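Local coordinates for protein diguanylate cyclase with PAS/PAC sensor (Marinobacter aquaeolei, PDB 3H9W) that probably makes cyclic di-GMP from two GTP molecules through a GGDEF domain, and is seen here as the protein's N-terminal PAS domain, a type that often senses signals, at residues R43-P46 and E47-E50; Q49-V52 and V53-V57; C56-Q59 and S60-V64. One frame throughout, in Å; residues are numbered along the deposited sequence.

Contact 1. Residues R43-P46 and E47-E50; sequences RMHP and EDQE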
loop_
_atom_site.group_PDB
_atom_site.type_symbol
_atom_site.label_atom_id
_atom_site.label_comp_id
_atom_site.label_asym_id
_atom_site.label_seq_id
_atom_site.Cartn_x
_atom_site.Cartn_y
_atom_site.Cartn_z
ATOM N N ARG A 43 -11.373 -6.980 15.698
ATOM C CA ARG A 43 -10.053 -6.798 16.297
ATOM C C ARG A 43 -9.621 -5.338 16.242
ATOM O O ARG A 43 -8.579 -4.993 15.679
ATOM C CB ARG A 43 -9.061 -7.696 15.561
ATOM C CG ARG A 43 -9.460 -9.156 15.684
ATOM C CD ARG A 43 -8.717 -10.073 14.726
ATOM N NE ARG A 43 -9.223 -11.438 14.859
ATOM C CZ ARG A 43 -8.788 -12.475 14.154
ATOM N NH1 ARG A 43 -7.827 -12.316 13.251
ATOM N NH2 ARG A 43 -9.317 -13.676 14.357
HETATM N N MSE A 44 -10.424 -4.487 16.866
HETATM C CA MSE A 44 -10.180 -3.059 16.864
HETATM C C MSE A 44 -10.678 -2.441 18.168
HETATM O O MSE A 44 -11.582 -2.972 18.813
HETATM C CB MSE A 44 -10.924 -2.454 15.672
HETATM C CG MSE A 44 -10.597 -1.021 15.348
HETATM SE SE MSE A 44 -11.697 -0.445 13.871
HETATM C CE MSE A 44 -10.903 -1.524 12.456
ATOM N N HIS A 45 -10.080 -1.320 18.549
ATOM C CA HIS A 45 -10.461 -0.607 19.768
ATOM C C HIS A 45 -11.933 -0.197 19.658
ATOM O O HIS A 45 -12.393 0.199 18.585
ATOM C CB HIS A 45 -9.569 0.624 19.917
ATOM C CG HIS A 45 -9.699 1.315 21.236
ATOM N ND1 HIS A 45 -10.834 2.001 21.609
ATOM C CD2 HIS A 45 -8.831 1.430 22.269
ATOM C CE1 HIS A 45 -10.660 2.512 22.815
ATOM N NE2 HIS A 45 -9.453 2.180 23.238
ATOM N N PRO A 46 -12.698 -0.292 20.765
ATOM C CA PRO A 46 -14.118 0.076 20.742
ATOM C C PRO A 46 -14.443 1.496 20.273
ATOM O O PRO A 46 -15.454 1.709 19.608
ATOM C CB PRO A 46 -14.573 -0.185 22.187
ATOM C CG PRO A 46 -13.316 -0.011 22.987
ATOM C CD PRO A 46 -12.290 -0.709 22.119
ATOM N N GLU A 47 -13.596 2.464 20.609
ATOM C CA GLU A 47 -13.847 3.839 20.200
ATOM C C GLU A 47 -13.503 4.061 18.730
ATOM O O GLU A 47 -13.905 5.060 18.132
ATOM C CB GLU A 47 -13.061 4.824 21.077
ATOM C CG GLU A 47 -13.424 4.748 22.565
ATOM C CD GLU A 47 -12.888 5.917 23.372
ATOM O OE1 GLU A 47 -11.864 6.512 22.969
ATOM O OE2 GLU A 47 -13.479 6.234 24.424
ATOM N N ASP A 48 -12.753 3.132 18.147
ATOM C CA ASP A 48 -12.388 3.247 16.745
ATOM C C ASP A 48 -13.403 2.504 15.887
ATOM O O ASP A 48 -13.712 2.920 14.765
ATOM C CB ASP A 48 -10.966 2.724 16.507
ATOM C CG ASP A 48 -9.914 3.721 16.929
ATOM O OD1 ASP A 48 -10.142 4.938 16.724
ATOM O OD2 ASP A 48 -8.853 3.312 17.445
ATOM N N GLN A 49 -13.940 1.410 16.415
ATOM C CA GLN A 49 -14.939 0.651 15.674
ATOM C C GLN A 49 -16.103 1.599 15.422
ATOM O O GLN A 49 -16.835 1.446 14.456
ATOM C CB GLN A 49 -15.430 -0.542 16.495
ATOM C CG GLN A 49 -14.350 -1.519 16.918
ATOM C CD GLN A 49 -14.889 -2.580 17.860
ATOM O OE1 GLN A 49 -15.495 -2.261 18.884
ATOM N NE2 GLN A 49 -14.672 -3.845 17.522
ATOM N N GLU A 50 -16.243 2.586 16.306
ATOM C CA GLU A 50 -17.314 3.583 16.236
ATOM C C GLU A 50 -17.290 4.489 15.005
ATOM O O GLU A 50 -18.263 5.205 14.746
ATOM C CB GLU A 50 -17.298 4.458 17.497
ATOM C CG GLU A 50 -18.095 3.892 18.672
ATOM C CD GLU A 50 -17.910 4.678 19.968
ATOM O OE1 GLU A 50 -17.857 5.927 19.924
ATOM O OE2 GLU A 50 -17.834 4.041 21.040
HETATM O O HOH W 1 -17.737 -0.324 19.430
#
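His45 caps the helix that starts beside it with its own ring: ND1 accepts the backbone N-H of Glu47 at 3.0 Å. The donor lies in the ring plane, at the ring edge, and the bond is fairly straight (159° at the hydrogen). Carrying CG anti to the backbone N (chi1 -170°) turns the imidazole forward beside the first turn, where Glu47 runs alongside it in the same direction, CG of Glu47 lying 3.6 Å from CE1 of His45. As an acceptor, ND1 would carry no proton here.

The N-cap also works through its backbone, since His45 O takes both Gln49 N, at 2.9 Å and almost head-on, and Asp48 N, which comes in from above the carbonyl plane. Pro46 suits the next place, as the first turn asks for no donor from its nitrogen. In this PAS domain the cap starts helix 46-61 directly after the loop that follows helix 37-42.

Met44, present as selenomethionine, has an extended chain that bends only at its end (chi3 -69°), laying SE 3.9 Å from CA of Gln49. Its side chain crosses that of Asp48 at about a right angle, CG lying 3.9 Å from CB of Asp48, while the Asp48 carboxylate forms a salt bridge with Arg71 on strand 66-73. Gln49 slides past Met44 in the opposite direction; its NE2 bonds to Ala41 O, and a water joins its OE1 to Pro46 O.

Contact 2. Residues Q49-V52 and V53-V57; sequences QEWV and VNFCV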
loop_
_atom_site.group_PDB
_atom_site.type_symbol
_atom_site.label_atom_id
_atom_site.label_comp_id
_atom_site.label_asym_id
_atom_site.label_seq_id
_atom_site.Cartn_x
_atom_site.Cartn_y
_atom_site.Cartn_z
ATOM N N GLN A 49 -13.940 1.410 16.415
ATOM C CA GLN A 49 -14.939 0.651 15.674
ATOM C C GLN A 49 -16.103 1.599 15.422
ATOM O O GLN A 49 -16.835 1.446 14.456
ATOM C CB GLN A 49 -15.430 -0.542 16.495
ATOM C CG GLN A 49 -14.350 -1.519 16.918
ATOM C CD GLN A 49 -14.889 -2.580 17.860
ATOM O OE1 GLN A 49 -15.495 -2.261 18.884
ATOM N NE2 GLN A 49 -14.672 -3.845 17.522
ATOM N N GLU A 50 -16.243 2.586 16.306
ATOM C CA GLU A 50 -17.314 3.583 16.236
ATOM C C GLU A 50 -17.290 4.489 15.005
ATOM O O GLU A 50 -18.263 5.205 14.746
ATOM C CB GLU A 50 -17.298 4.458 17.497
ATOM C CG GLU A 50 -18.095 3.892 18.672
ATOM C CD GLU A 50 -17.910 4.678 19.968
ATOM O OE1 GLU A 50 -17.857 5.927 19.924
ATOM O OE2 GLU A 50 -17.834 4.041 21.040
ATOM N N TRP A 51 -16.202 4.465 14.238
ATOM C CA TRP A 51 -16.128 5.330 13.065
ATOM C C TRP A 51 -15.400 4.739 11.866
ATOM O O TRP A 51 -15.764 5.004 10.722
ATOM C CB TRP A 51 -15.469 6.661 13.443
ATOM C CG TRP A 51 -13.988 6.585 13.692
ATOM C CD1 TRP A 51 -13.355 6.375 14.888
ATOM C CD2 TRP A 51 -12.952 6.730 12.711
ATOM N NE1 TRP A 51 -11.985 6.388 14.709
ATOM C CE2 TRP A 51 -11.713 6.604 13.383
ATOM C CE3 TRP A 51 -12.951 6.957 11.328
ATOM C CZ2 TRP A 51 -10.486 6.694 12.717
ATOM C CZ3 TRP A 51 -11.728 7.048 10.664
ATOM C CH2 TRP A 51 -10.512 6.917 11.363
ATOM N N VAL A 52 -14.373 3.939 12.130
ATOM C CA VAL A 52 -13.575 3.341 11.061
ATOM C C VAL A 52 -14.379 2.461 10.107
ATOM O O VAL A 52 -14.251 2.572 8.889
ATOM C CB VAL A 52 -12.410 2.513 11.646
ATOM C CG1 VAL A 52 -11.670 1.783 10.523
ATOM C CG2 VAL A 52 -11.449 3.433 12.398
ATOM N N VAL A 53 -15.204 1.583 10.659
ATOM C CA VAL A 53 -16.006 0.700 9.832
ATOM C C VAL A 53 -16.911 1.492 8.888
ATOM O O VAL A 53 -16.911 1.259 7.678
ATOM C CB VAL A 53 -16.851 -0.247 10.714
ATOM C CG1 VAL A 53 -17.638 -1.216 9.841
ATOM C CG2 VAL A 53 -15.938 -1.012 11.659
ATOM N N ASN A 54 -17.669 2.442 9.427
ATOM C CA ASN A 54 -18.568 3.242 8.594
ATOM C C ASN A 54 -17.821 4.057 7.543
ATOM O O ASN A 54 -18.260 4.159 6.398
ATOM C CB ASN A 54 -19.411 4.186 9.460
ATOM C CG ASN A 54 -20.365 3.443 10.373
ATOM O OD1 ASN A 54 -20.967 2.441 9.977
ATOM N ND2 ASN A 54 -20.521 3.939 11.599
ATOM N N PHE A 55 -16.697 4.642 7.939
ATOM C CA PHE A 55 -15.898 5.435 7.019
ATOM C C PHE A 55 -15.407 4.554 5.864
ATOM O O PHE A 55 -15.640 4.862 4.696
ATOM C CB PHE A 55 -14.705 6.061 7.763
ATOM C CG PHE A 55 -13.739 6.779 6.862
ATOM C CD1 PHE A 55 -14.095 7.971 6.238
ATOM C CD2 PHE A 55 -12.495 6.230 6.591
ATOM C CE1 PHE A 55 -13.226 8.599 5.348
ATOM C CE2 PHE A 55 -11.619 6.849 5.703
ATOM C CZ PHE A 55 -11.984 8.032 5.081
ATOM N N CYS A 56 -14.753 3.442 6.181
ATOM C CA CYS A 56 -14.240 2.572 5.125
ATOM C C CYS A 56 -15.327 2.031 4.201
ATOM O O CYS A 56 -15.131 1.943 2.990
ATOM C CB CYS A 56 -13.424 1.424 5.728
ATOM S SG CYS A 56 -11.865 1.987 6.465
ATOM N N VAL A 57 -16.470 1.672 4.770
ATOM C CA VAL A 57 -17.579 1.169 3.975
ATOM C C VAL A 57 -18.042 2.232 2.979
ATOM O O VAL A 57 -18.168 1.969 1.783
ATOM C CB VAL A 57 -18.764 0.782 4.876
ATOM C CG1 VAL A 57 -20.003 0.524 4.033
ATOM C CG2 VAL A 57 -18.413 -0.457 5.673
HETATM O O HOH W 2 -19.388 7.026 12.221
#
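Val53 opens the second half of this helical run by setting CG2 3.8 Å from the carbonyl oxygen of Gln49, one turn back. Its branched side chain is apolar and compact, which suits a place where the helix meets another.

Asn54 faces outward, as a polar residue should there. Its ND2 and the carbonyl oxygen of Glu50 are joined through a water, although both bonds are weak.

Phe55 N donates to Trp51 O at 3.0 Å; this and the bond from Cys56 are the i to i+4 bonds across the contact. The two aromatic side chains lie side by side and point the same way, meeting where CE3 of Trp51 comes 4.1 Å from CB of Phe55. Trp51 has a non-helical phi (-145°), which goes with CG lying between the backbone N and the carbonyl carbon (chi1 73°). The indole then turns one face to its neighbour, with CG2 of Val52 3.3 Å above the plane, over the ring centre, a CH-pi-like packing. NE1, on the five-membered ring, bonds to Asp48 OD1, which helps fix the indole's rotation.

Cys56 continues the helix with a nearly straight bond (174° at the hydrogen) from its N to Val52 O, 2.9 Å away. Its small SG packs 4.1 Å from CG1 of Val52, and both residues are buried. Both touch Trp40 of helix 37-42 and also strand 66-73, Val52 at Tyr70 and Cys56 at His66, while Val53 leans on Ala41 and Trp51 on Ala68.

Contact 3. Residues C56-Q59 and S60-V64; sequences CVKQ and SECGV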
loop_
_atom_site.group_PDB
_atom_site.type_symbol
_atom_site.label_atom_id
_atom_site.label_comp_id
_atom_site.label_asym_id
_atom_site.label_seq_id
_atom_site.Cartn_x
_atom_site.Cartn_y
_atom_site.Cartn_z
ATOM N N CYS A 56 -14.753 3.442 6.181
ATOM C CA CYS A 56 -14.240 2.572 5.125
ATOM C C CYS A 56 -15.327 2.031 4.201
ATOM O O CYS A 56 -15.131 1.943 2.990
ATOM C CB CYS A 56 -13.424 1.424 5.728
ATOM S SG CYS A 56 -11.865 1.987 6.465
ATOM N N VAL A 57 -16.470 1.672 4.770
ATOM C CA VAL A 57 -17.579 1.169 3.975
ATOM C C VAL A 57 -18.042 2.232 2.979
ATOM O O VAL A 57 -18.168 1.969 1.783
ATOM C CB VAL A 57 -18.764 0.782 4.876
ATOM C CG1 VAL A 57 -20.003 0.524 4.033
ATOM C CG2 VAL A 57 -18.413 -0.457 5.673
ATOM N N LYS A 58 -18.284 3.435 3.483
ATOM C CA LYS A 58 -18.743 4.542 2.649
ATOM C C LYS A 58 -17.770 4.857 1.516
ATOM O O LYS A 58 -18.177 5.021 0.368
ATOM C CB LYS A 58 -18.946 5.792 3.508
ATOM C CG LYS A 58 -19.511 6.994 2.753
ATOM C CD LYS A 58 -20.919 6.722 2.234
ATOM C CE LYS A 58 -21.503 7.952 1.554
ATOM N NZ LYS A 58 -20.661 8.387 0.405
ATOM N N GLN A 59 -16.483 4.947 1.836
ATOM C CA GLN A 59 -15.483 5.252 0.823
ATOM C C GLN A 59 -15.331 4.137 -0.201
ATOM O O GLN A 59 -15.184 4.399 -1.398
ATOM C CB GLN A 59 -14.135 5.553 1.487
ATOM C CG GLN A 59 -14.184 6.771 2.399
ATOM C CD GLN A 59 -14.644 8.020 1.671
ATOM O OE1 GLN A 59 -13.970 8.510 0.767
ATOM N NE2 GLN A 59 -15.806 8.534 2.053
ATOM N N SER A 60 -15.365 2.894 0.267
ATOM C CA SER A 60 -15.240 1.745 -0.622
ATOM C C SER A 60 -16.403 1.686 -1.613
ATOM O O SER A 60 -16.196 1.516 -2.814
ATOM C CB SER A 60 -15.191 0.450 0.191
ATOM O OG SER A 60 -14.017 0.397 0.988
ATOM N N GLU A 61 -17.623 1.833 -1.107
ATOM C CA GLU A 61 -18.809 1.797 -1.954
ATOM C C GLU A 61 -18.751 2.889 -3.020
ATOM O O GLU A 61 -19.268 2.716 -4.122
ATOM C CB GLU A 61 -20.073 1.978 -1.111
ATOM C CG GLU A 61 -20.270 0.921 -0.037
ATOM C CD GLU A 61 -21.575 1.100 0.712
ATOM O OE1 GLU A 61 -21.891 2.251 1.089
ATOM O OE2 GLU A 61 -22.282 0.093 0.934
ATOM N N CYS A 62 -18.122 4.012 -2.690
ATOM C CA CYS A 62 -18.004 5.114 -3.637
ATOM C C CYS A 62 -16.788 4.949 -4.543
ATOM O O CYS A 62 -16.531 5.791 -5.403
ATOM C CB CYS A 62 -17.910 6.447 -2.896
ATOM S SG CYS A 62 -19.422 6.909 -2.010
ATOM N N GLY A 63 -16.047 3.860 -4.347
ATOM C CA GLY A 63 -14.867 3.602 -5.156
ATOM C C GLY A 63 -13.745 4.597 -4.925
ATOM O O GLY A 63 -12.889 4.795 -5.787
ATOM N N VAL A 64 -13.738 5.220 -3.752
ATOM C CA VAL A 64 -12.720 6.210 -3.419
ATOM C C VAL A 64 -11.631 5.645 -2.503
ATOM O O VAL A 64 -11.929 5.132 -1.428
ATOM C CB VAL A 64 -13.367 7.431 -2.730
ATOM C CG1 VAL A 64 -12.300 8.437 -2.330
ATOM C CG2 VAL A 64 -14.384 8.075 -3.670
#
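Ser60 grips Cys56 O twice, from OG at 2.8 Å and from its backbone N at 2.9 Å, just before helix 46-61 of this PAS domain ends in a Schellman motif. The two donors reach the carbonyl oxygen from opposite faces of its plane. With OG beside its own backbone N (chi1 -65°), the short serine side chain folds back on the preceding turn, and its buried hydroxyl finds an acceptor there.

On the solvent side, Glu61 extends alongside Val57 in the same direction, its CD 3.7 Å from CG1 of Val57, so that the Val57 methyl lies beside the glutamate chain and its carboxylate carbon. Lys58 takes a different course: bends at chi2 and chi4 curl the chain round until NZ stands 3.1 Å from SG of Cys62.

The helix backbone places these side chains, and the closing turn then ends it. Gly63 takes a positive phi (67°), a conformation that favours glycine, and its N bonds back to Ser60 O. The reversal brings Val64 N to Gln59 O at 2.9 Å, while Cys62 N bonds to Lys58 O. Farther out, His66, where strand 66-73 begins, touches Gln59 and Ser60, and its ND1 bonds to Val64 O. Bent at chi2 (-57°), the Gln59 side chain crosses Val64 obliquely, leaving OE1 3.5 Å from the CG1 methyl of Val64.

Overall arrangement
Followed from the N terminus, the three contacts follow one another along helix 46-61, overlapping at their ends, each a local turn, none enclosing another. Contact 1 closes the short loop after helix 37-42 and begins the long helix; contact 2 continues from it, sharing Gln49 and Glu50, and the two also touch where SE of Met44 meets CB of Val52. Contact 3 overlaps contact 2 at Cys56 and Val57 and closes the turn leading to strand 66-73. Contacts 1 and 3, with centres about 19 Å apart, do not touch. Together they tie helix 46-61 to helix 37-42 and to strand 66-73, outermost within this chain in the antiparallel PAS sheet.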